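PDB 3M1R: formimidoylglutamase from Bacillus subtilis, which catalyses the hydrolysis of N-formimidoyl-L-glutamate to L-glutamate and formamide, a step of histidine degradation, using two manganese ions per subunit. Local coordinates for residues D21-S26 against S71-A76; D36-A41 against V83-Y88; S53-S58 against E290-L295. One frame throughout, in Å; residues are numbered along the deposited sequence.

How the contacts relate
Contacts 1 and 2 are neighbours, their centres about 16 Å apart. They meet where the selenomethionine Met25 of contact 1 sets its CE 3.5 Å from Leu87 CD2 of contact 2, with Val83 CG2 also close by. Contact 3 stands apart, its centre about 28 Å from each of the others and across the chain's centre from contact 2. It lies nearest the metal site, which holds calcium ions here and probably manganese in the working enzyme: the side chain of Val291 is about 11 Å from a calcium ion. Segments 36-41 and 53-58 are nonetheless linked through strand 39-45, whose first residues lie in contact 2 and which leads on toward the loop of contact 3.

Contact 1: D21-S26 against S71-A76; sequences DVTKMS and SSAYSA
Ser71 O receives the N-H of Met25 at 2.9 Å. The same oxygen is flanked by the aliphatic start of Lys24, whose CB comes within 3.3 Å of it. A second backbone bond runs from Ala73 N to Thr23 O at 3.1 Å. Together the two bonds bracket Lys24 and Ser72 and make a single beta bridge. It ties the loop ahead of strand 29-31 to the turn that leads from helix 60-69 into the small hairpin of strands 74-75 and 80-81, in a protein of the arginase family. Beside the bridge, the selenomethionine Met25 folds back: chi2 of -61° swings SE round to lie 3.7 Å from Ala73 CB, while Leu310 and Leu313 of helix 300-318 also touch this side chain. Ser72 turns its OG anti to the backbone N (chi1 164°), where it accepts the N-H of Tyr74 at 2.8 Å, an ST turn, and is also hydrogen-bonded to Asn196 O of a second subunit. Tyr74 OH is hydrogen-bonded to Glu201 OE2 of that same subunit.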
# COMPACT_ATOMS: atom_id res chain seq x y z
N ASP D 21 -12.29 27.21 20.30
CA ASP D 21 -13.36 26.65 21.12
C ASP D 21 -13.08 25.19 21.44
O ASP D 21 -13.87 24.51 22.11
CB ASP D 21 -14.71 26.80 20.40
CG ASP D 21 -15.16 28.25 20.29
OD1 ASP D 21 -15.70 28.64 19.23
OD2 ASP D 21 -14.97 29.00 21.28
N VAL D 22 -11.95 24.70 20.96
CA VAL D 22 -11.59 23.30 21.16
C VAL D 22 -10.44 23.16 22.14
O VAL D 22 -9.51 23.98 22.15
CB VAL D 22 -11.21 22.65 19.81
CG1 VAL D 22 -10.79 21.18 19.99
CG2 VAL D 22 -12.37 22.77 18.86
N THR D 23 -10.51 22.13 22.97
CA THR D 23 -9.37 21.74 23.78
C THR D 23 -9.03 20.30 23.48
O THR D 23 -9.78 19.39 23.86
CB THR D 23 -9.63 21.84 25.28
OG1 THR D 23 -9.87 23.21 25.63
CG2 THR D 23 -8.40 21.34 26.02
N LYS D 24 -7.89 20.09 22.82
CA LYS D 24 -7.40 18.77 22.48
C LYS D 24 -6.27 18.42 23.42
O LYS D 24 -5.75 19.31 24.11
CB LYS D 24 -6.92 18.75 21.03
CG LYS D 24 -8.04 19.03 20.05
CD LYS D 24 -7.59 18.93 18.62
CE LYS D 24 -6.45 19.90 18.33
NZ LYS D 24 -5.86 19.71 16.96
N MSE D 25 -5.87 17.15 23.46
CA MSE D 25 -4.83 16.74 24.38
C MSE D 25 -3.55 17.53 24.11
O MSE D 25 -2.77 17.80 25.02
CB MSE D 25 -4.59 15.23 24.29
CG MSE D 25 -5.70 14.40 24.91
SE MSE D 25 -5.96 14.76 26.84
CE MSE D 25 -4.35 13.86 27.50
N SER D 26 -3.34 17.91 22.85
CA SER D 26 -2.17 18.70 22.51
C SER D 26 -2.10 20.03 23.27
O SER D 26 -1.02 20.59 23.44
CB SER D 26 -2.14 18.99 21.02
OG SER D 26 -3.42 19.38 20.59
N SER D 71 -6.73 14.03 19.77
CA SER D 71 -8.06 13.77 20.33
C SER D 71 -8.51 14.93 21.20
O SER D 71 -7.68 15.60 21.82
CB SER D 71 -8.05 12.50 21.19
OG SER D 71 -7.58 11.37 20.47
N SER D 72 -9.81 15.16 21.23
CA SER D 72 -10.40 16.05 22.21
C SER D 72 -10.13 15.50 23.60
O SER D 72 -10.22 14.29 23.83
CB SER D 72 -11.91 16.17 22.01
OG SER D 72 -12.53 16.73 23.16
N ALA D 73 -9.81 16.41 24.52
CA ALA D 73 -9.68 16.10 25.94
C ALA D 73 -11.03 16.06 26.66
O ALA D 73 -11.10 15.73 27.85
CB ALA D 73 -8.78 17.14 26.60
N TYR D 74 -12.10 16.42 25.96
CA TYR D 74 -13.39 16.58 26.63
C TYR D 74 -14.20 15.29 26.67
O TYR D 74 -14.41 14.63 25.65
CB TYR D 74 -14.20 17.70 25.98
CG TYR D 74 -15.58 17.85 26.57
CD1 TYR D 74 -15.76 18.46 27.82
CD2 TYR D 74 -16.70 17.36 25.92
CE1 TYR D 74 -17.01 18.58 28.38
CE2 TYR D 74 -17.97 17.49 26.48
CZ TYR D 74 -18.11 18.11 27.71
OH TYR D 74 -19.35 18.24 28.28
N SER D 75 -14.64 14.93 27.88
CA SER D 75 -15.58 13.83 28.08
C SER D 75 -16.99 14.36 28.29
O SER D 75 -17.23 15.19 29.17
CB SER D 75 -15.17 13.01 29.29
OG SER D 75 -16.16 12.05 29.61
N ALA D 76 -17.93 13.87 27.50
CA ALA D 76 -19.31 14.31 27.61
C ALA D 76 -19.95 13.63 28.81
O ALA D 76 -20.94 14.12 29.35
CB ALA D 76 -20.09 13.99 26.34

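Contact 2: D36-A41 against V83-Y88; sequences DIKGPA and VSELLY
Tyr88 meets Ala41 at the root of its side chain, CB to CB at 4.2 Å, both groups projecting from the same face of the sheet. From that CB the chain turns with CG beside the backbone N and anti to the carbonyl carbon (chi1 -73°), and the ring runs back toward the start of the other segment. One ring face is covered from within its own segment by Leu86, whose CD1 sits 3.5 Å above the plane and over the ring centre. Farther along the ring, CE2 is the atom nearest to Asp36 O, 4.2 Å away in an oblique approach. Trp32 meets the ring edge-to-face.

Segments 36-41 and 83-88 lead into strands 39-45 and 87-93, adjacent and parallel in the central sheet of this arginase-family subunit, with helix 60-69 in the connection between them. No hydrogen bond joins the two segments. Each backbone is instead bonded on its other flank, Gly39 and Ala41 to strand 121-127, and Leu87 to Leu28 and Ala30.

Side chains therefore carry the contact. Leu87 extends CG anti to its backbone N (chi1 -173°), and CD1 presses close on Pro40, 3.1 Å from its O and 3.7 Å from its CB. The proline is also covered by Leu313 and Met316 of helix 300-318. Ala41 CB lies 3.7 Å from Tyr88 O. Toward the solvent, Lys38 NZ and Glu85 OE1 approach to 4.5 Å, opposite charges beyond salt-bridge range, and Glu85 is poorly ordered.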
# COMPACT_ATOMS: atom_id res chain seq x y z
N ASP D 36 7.80 18.88 39.70
CA ASP D 36 7.17 17.82 40.49
C ASP D 36 5.96 17.17 39.83
O ASP D 36 4.99 17.85 39.47
CB ASP D 36 6.78 18.33 41.87
CG ASP D 36 7.42 17.53 42.99
OD1 ASP D 36 7.46 16.28 42.88
OD2 ASP D 36 7.89 18.15 43.97
N ILE D 37 6.02 15.85 39.68
CA ILE D 37 4.97 15.11 39.00
C ILE D 37 3.87 14.71 39.96
O ILE D 37 4.09 13.98 40.92
CB ILE D 37 5.51 13.86 38.32
CG1 ILE D 37 6.78 14.19 37.54
CG2 ILE D 37 4.46 13.25 37.40
CD1 ILE D 37 7.56 12.97 37.13
N LYS D 38 2.67 15.21 39.70
CA LYS D 38 1.51 14.86 40.49
C LYS D 38 0.52 14.19 39.56
O LYS D 38 0.03 14.80 38.61
CB LYS D 38 0.91 16.12 41.10
CG LYS D 38 1.94 17.05 41.75
CD LYS D 38 1.44 18.49 41.82
CE LYS D 38 1.62 19.23 40.49
NZ LYS D 38 0.90 18.60 39.34
N GLY D 39 0.26 12.91 39.81
CA GLY D 39 -0.69 12.15 39.02
C GLY D 39 -0.13 11.55 37.75
O GLY D 39 1.06 11.27 37.63
N PRO D 40 -1.00 11.35 36.77
CA PRO D 40 -0.63 10.73 35.48
C PRO D 40 0.41 11.55 34.73
O PRO D 40 0.36 12.78 34.74
CB PRO D 40 -1.94 10.73 34.70
CG PRO D 40 -3.02 10.89 35.73
CD PRO D 40 -2.43 11.69 36.84
N ALA D 41 1.35 10.86 34.11
CA ALA D 41 2.32 11.48 33.22
C ALA D 41 2.80 10.43 32.23
O ALA D 41 3.05 9.28 32.62
CB ALA D 41 3.47 12.07 34.00
N VAL D 83 -8.06 15.75 31.80
CA VAL D 83 -6.91 16.32 32.49
C VAL D 83 -7.33 17.68 33.04
O VAL D 83 -7.71 18.57 32.28
CB VAL D 83 -5.72 16.49 31.55
CG1 VAL D 83 -4.63 17.31 32.20
CG2 VAL D 83 -5.18 15.13 31.15
N SER D 84 -7.28 17.83 34.36
CA SER D 84 -7.71 19.08 34.97
C SER D 84 -6.67 20.19 34.80
O SER D 84 -7.00 21.30 34.41
CB SER D 84 -8.05 18.88 36.45
OG SER D 84 -7.11 18.02 37.07
N GLU D 85 -5.41 19.86 35.07
CA GLU D 85 -4.33 20.84 34.95
C GLU D 85 -3.53 20.66 33.65
O GLU D 85 -3.86 21.26 32.63
CB GLU D 85 -3.40 20.77 36.16
CG GLU D 85 -3.13 19.35 36.68
CD GLU D 85 -3.80 19.09 38.03
OE1 GLU D 85 -3.49 18.04 38.65
OE2 GLU D 85 -4.61 19.93 38.46
N LEU D 86 -2.48 19.86 33.71
CA LEU D 86 -1.72 19.52 32.52
C LEU D 86 -1.17 18.12 32.71
O LEU D 86 -1.12 17.61 33.83
CB LEU D 86 -0.60 20.52 32.27
CG LEU D 86 0.47 20.70 33.35
CD1 LEU D 86 1.30 19.45 33.48
CD2 LEU D 86 1.37 21.90 33.04
N LEU D 87 -0.74 17.51 31.61
CA LEU D 87 -0.19 16.16 31.64
C LEU D 87 1.23 16.23 31.12
O LEU D 87 1.45 16.61 29.99
CB LEU D 87 -1.03 15.28 30.74
CG LEU D 87 -0.78 13.78 30.72
CD1 LEU D 87 -1.21 13.15 32.04
CD2 LEU D 87 -1.54 13.17 29.55
N TYR D 88 2.20 15.84 31.95
CA TYR D 88 3.59 15.85 31.49
C TYR D 88 3.92 14.69 30.56
O TYR D 88 3.39 13.59 30.68
CB TYR D 88 4.58 15.88 32.67
CG TYR D 88 4.65 17.21 33.37
CD1 TYR D 88 5.14 18.34 32.72
CD2 TYR D 88 4.24 17.35 34.69
CE1 TYR D 88 5.21 19.56 33.36
CE2 TYR D 88 4.30 18.57 35.34
CZ TYR D 88 4.78 19.67 34.67
OH TYR D 88 4.83 20.88 35.33

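Contact 3: S53-S58 against E290-L295; sequences SHSGAS and EVDPTL
Val291 meets Ala57 through its carbonyl: Val291 O takes a CA-H...O contact from Ala57 CA at 3.4 Å, with Ala57 CB beside it.

Asp292 comes next and carries the polar part of the contact. Its CG is anti to the backbone N (chi1 -172°), which brings the carboxylate against Gly56, where the backbone has no side chain in the way. Asp292 OD2 accepts the N-H of Gly56 in a nearly straight bond of 2.9 Å (173° at the hydrogen), although the donor stands well above the carboxylate plane. A water spans the gap to His54, two residues before Gly56, donating to Asp292 OD2 at 2.8 Å and to His54 O at 3.0 Å. Pro293 follows, its CD 3.5 Å from Gly56 O. Thr294 then grips Asp292 OD1 from one face of the carboxylate, through N at 3.0 Å and OG1 at 2.7 Å. The first of these bonds makes an Asx turn, and the pair should fix the rotation of the group that holds Gly56. The opposing loop is braced similarly by an ST turn, Ala57 N to Ser55 OG at 3.1 Å. Leu295 N closes the turn on Asp292 O.

Segment 53-58 also lies at a subunit interface, where His54 meets His54 and Phe59 of a third subunit. Glu290, which precedes Val291, bonds the backbone N of Asn130, a residue of the metal site, through OE1, so the loop reaches the second shell of that centre. Gly128, just beyond strand 121-127, makes backbone hydrogen bonds to both Ala57 and Glu290. That strand runs between 39-45 and 283-289, so the two loops meet beyond the ends of three adjacent parallel strands, with Val291 and Pro293 packed on the start of helix 60-69.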
# COMPACT_ATOMS: atom_id res chain seq x y z
N SER D 53 8.94 -12.00 16.63
CA SER D 53 8.59 -11.48 15.31
C SER D 53 9.47 -10.29 14.94
O SER D 53 10.10 -9.68 15.80
CB SER D 53 7.13 -11.01 15.29
OG SER D 53 6.21 -12.05 15.58
N HIS D 54 9.49 -9.96 13.65
CA HIS D 54 9.99 -8.67 13.22
C HIS D 54 8.97 -7.59 13.64
O HIS D 54 7.79 -7.67 13.26
CB HIS D 54 10.17 -8.67 11.70
CG HIS D 54 10.43 -7.31 11.13
ND1 HIS D 54 11.62 -6.65 11.31
CD2 HIS D 54 9.63 -6.49 10.41
CE1 HIS D 54 11.55 -5.47 10.71
NE2 HIS D 54 10.36 -5.34 10.17
N SER D 55 9.42 -6.59 14.42
CA SER D 55 8.50 -5.61 15.02
C SER D 55 8.89 -4.13 14.85
O SER D 55 10.04 -3.76 15.07
CB SER D 55 8.32 -5.91 16.52
OG SER D 55 7.35 -5.06 17.11
N GLY D 56 7.92 -3.30 14.49
CA GLY D 56 8.09 -1.86 14.48
C GLY D 56 7.48 -1.18 15.71
O GLY D 56 7.16 0.02 15.69
N ALA D 57 7.33 -1.94 16.79
CA ALA D 57 6.73 -1.38 18.02
C ALA D 57 7.55 -0.24 18.60
O ALA D 57 7.05 0.55 19.39
CB ALA D 57 6.54 -2.47 19.07
N SER D 58 8.83 -0.14 18.24
CA SER D 58 9.61 1.00 18.70
C SER D 58 9.02 2.33 18.17
O SER D 58 9.35 3.39 18.68
CB SER D 58 11.09 0.84 18.31
OG SER D 58 11.19 0.69 16.91
N GLU D 290 2.56 -3.80 22.27
CA GLU D 290 2.31 -4.61 21.08
C GLU D 290 1.55 -3.89 19.97
O GLU D 290 1.02 -4.51 19.06
CB GLU D 290 1.68 -5.96 21.46
CG GLU D 290 2.65 -6.86 22.24
CD GLU D 290 3.87 -7.36 21.40
OE1 GLU D 290 5.03 -7.25 21.85
OE2 GLU D 290 3.67 -7.90 20.29
N VAL D 291 1.56 -2.56 20.01
CA VAL D 291 1.12 -1.80 18.84
C VAL D 291 2.25 -1.70 17.81
O VAL D 291 3.36 -1.28 18.14
CB VAL D 291 0.64 -0.41 19.24
CG1 VAL D 291 0.30 0.43 18.01
CG2 VAL D 291 -0.55 -0.53 20.17
N ASP D 292 1.97 -2.07 16.56
CA ASP D 292 2.99 -1.95 15.52
C ASP D 292 2.49 -1.08 14.36
O ASP D 292 1.79 -1.55 13.46
CB ASP D 292 3.45 -3.34 15.06
CG ASP D 292 4.67 -3.28 14.10
OD1 ASP D 292 4.98 -2.19 13.58
OD2 ASP D 292 5.29 -4.35 13.88
N PRO D 293 2.85 0.19 14.37
CA PRO D 293 2.43 1.12 13.33
C PRO D 293 2.78 0.66 11.92
O PRO D 293 2.03 1.02 11.01
CB PRO D 293 3.23 2.39 13.66
CG PRO D 293 3.63 2.24 15.08
CD PRO D 293 3.78 0.80 15.34
N THR D 294 3.88 -0.07 11.71
CA THR D 294 4.28 -0.49 10.35
C THR D 294 3.37 -1.60 9.84
O THR D 294 3.38 -1.93 8.66
CB THR D 294 5.74 -1.00 10.28
OG1 THR D 294 5.87 -2.22 11.04
CG2 THR D 294 6.68 0.02 10.84
N LEU D 295 2.59 -2.19 10.73
CA LEU D 295 1.69 -3.26 10.33
C LEU D 295 0.24 -2.74 10.27
O LEU D 295 -0.67 -3.49 9.90
CB LEU D 295 1.77 -4.40 11.34
CG LEU D 295 2.62 -5.66 11.14
CD1 LEU D 295 3.56 -5.57 9.93
CD2 LEU D 295 3.36 -5.96 12.42
O HOH W 1 6.85 -5.26 11.74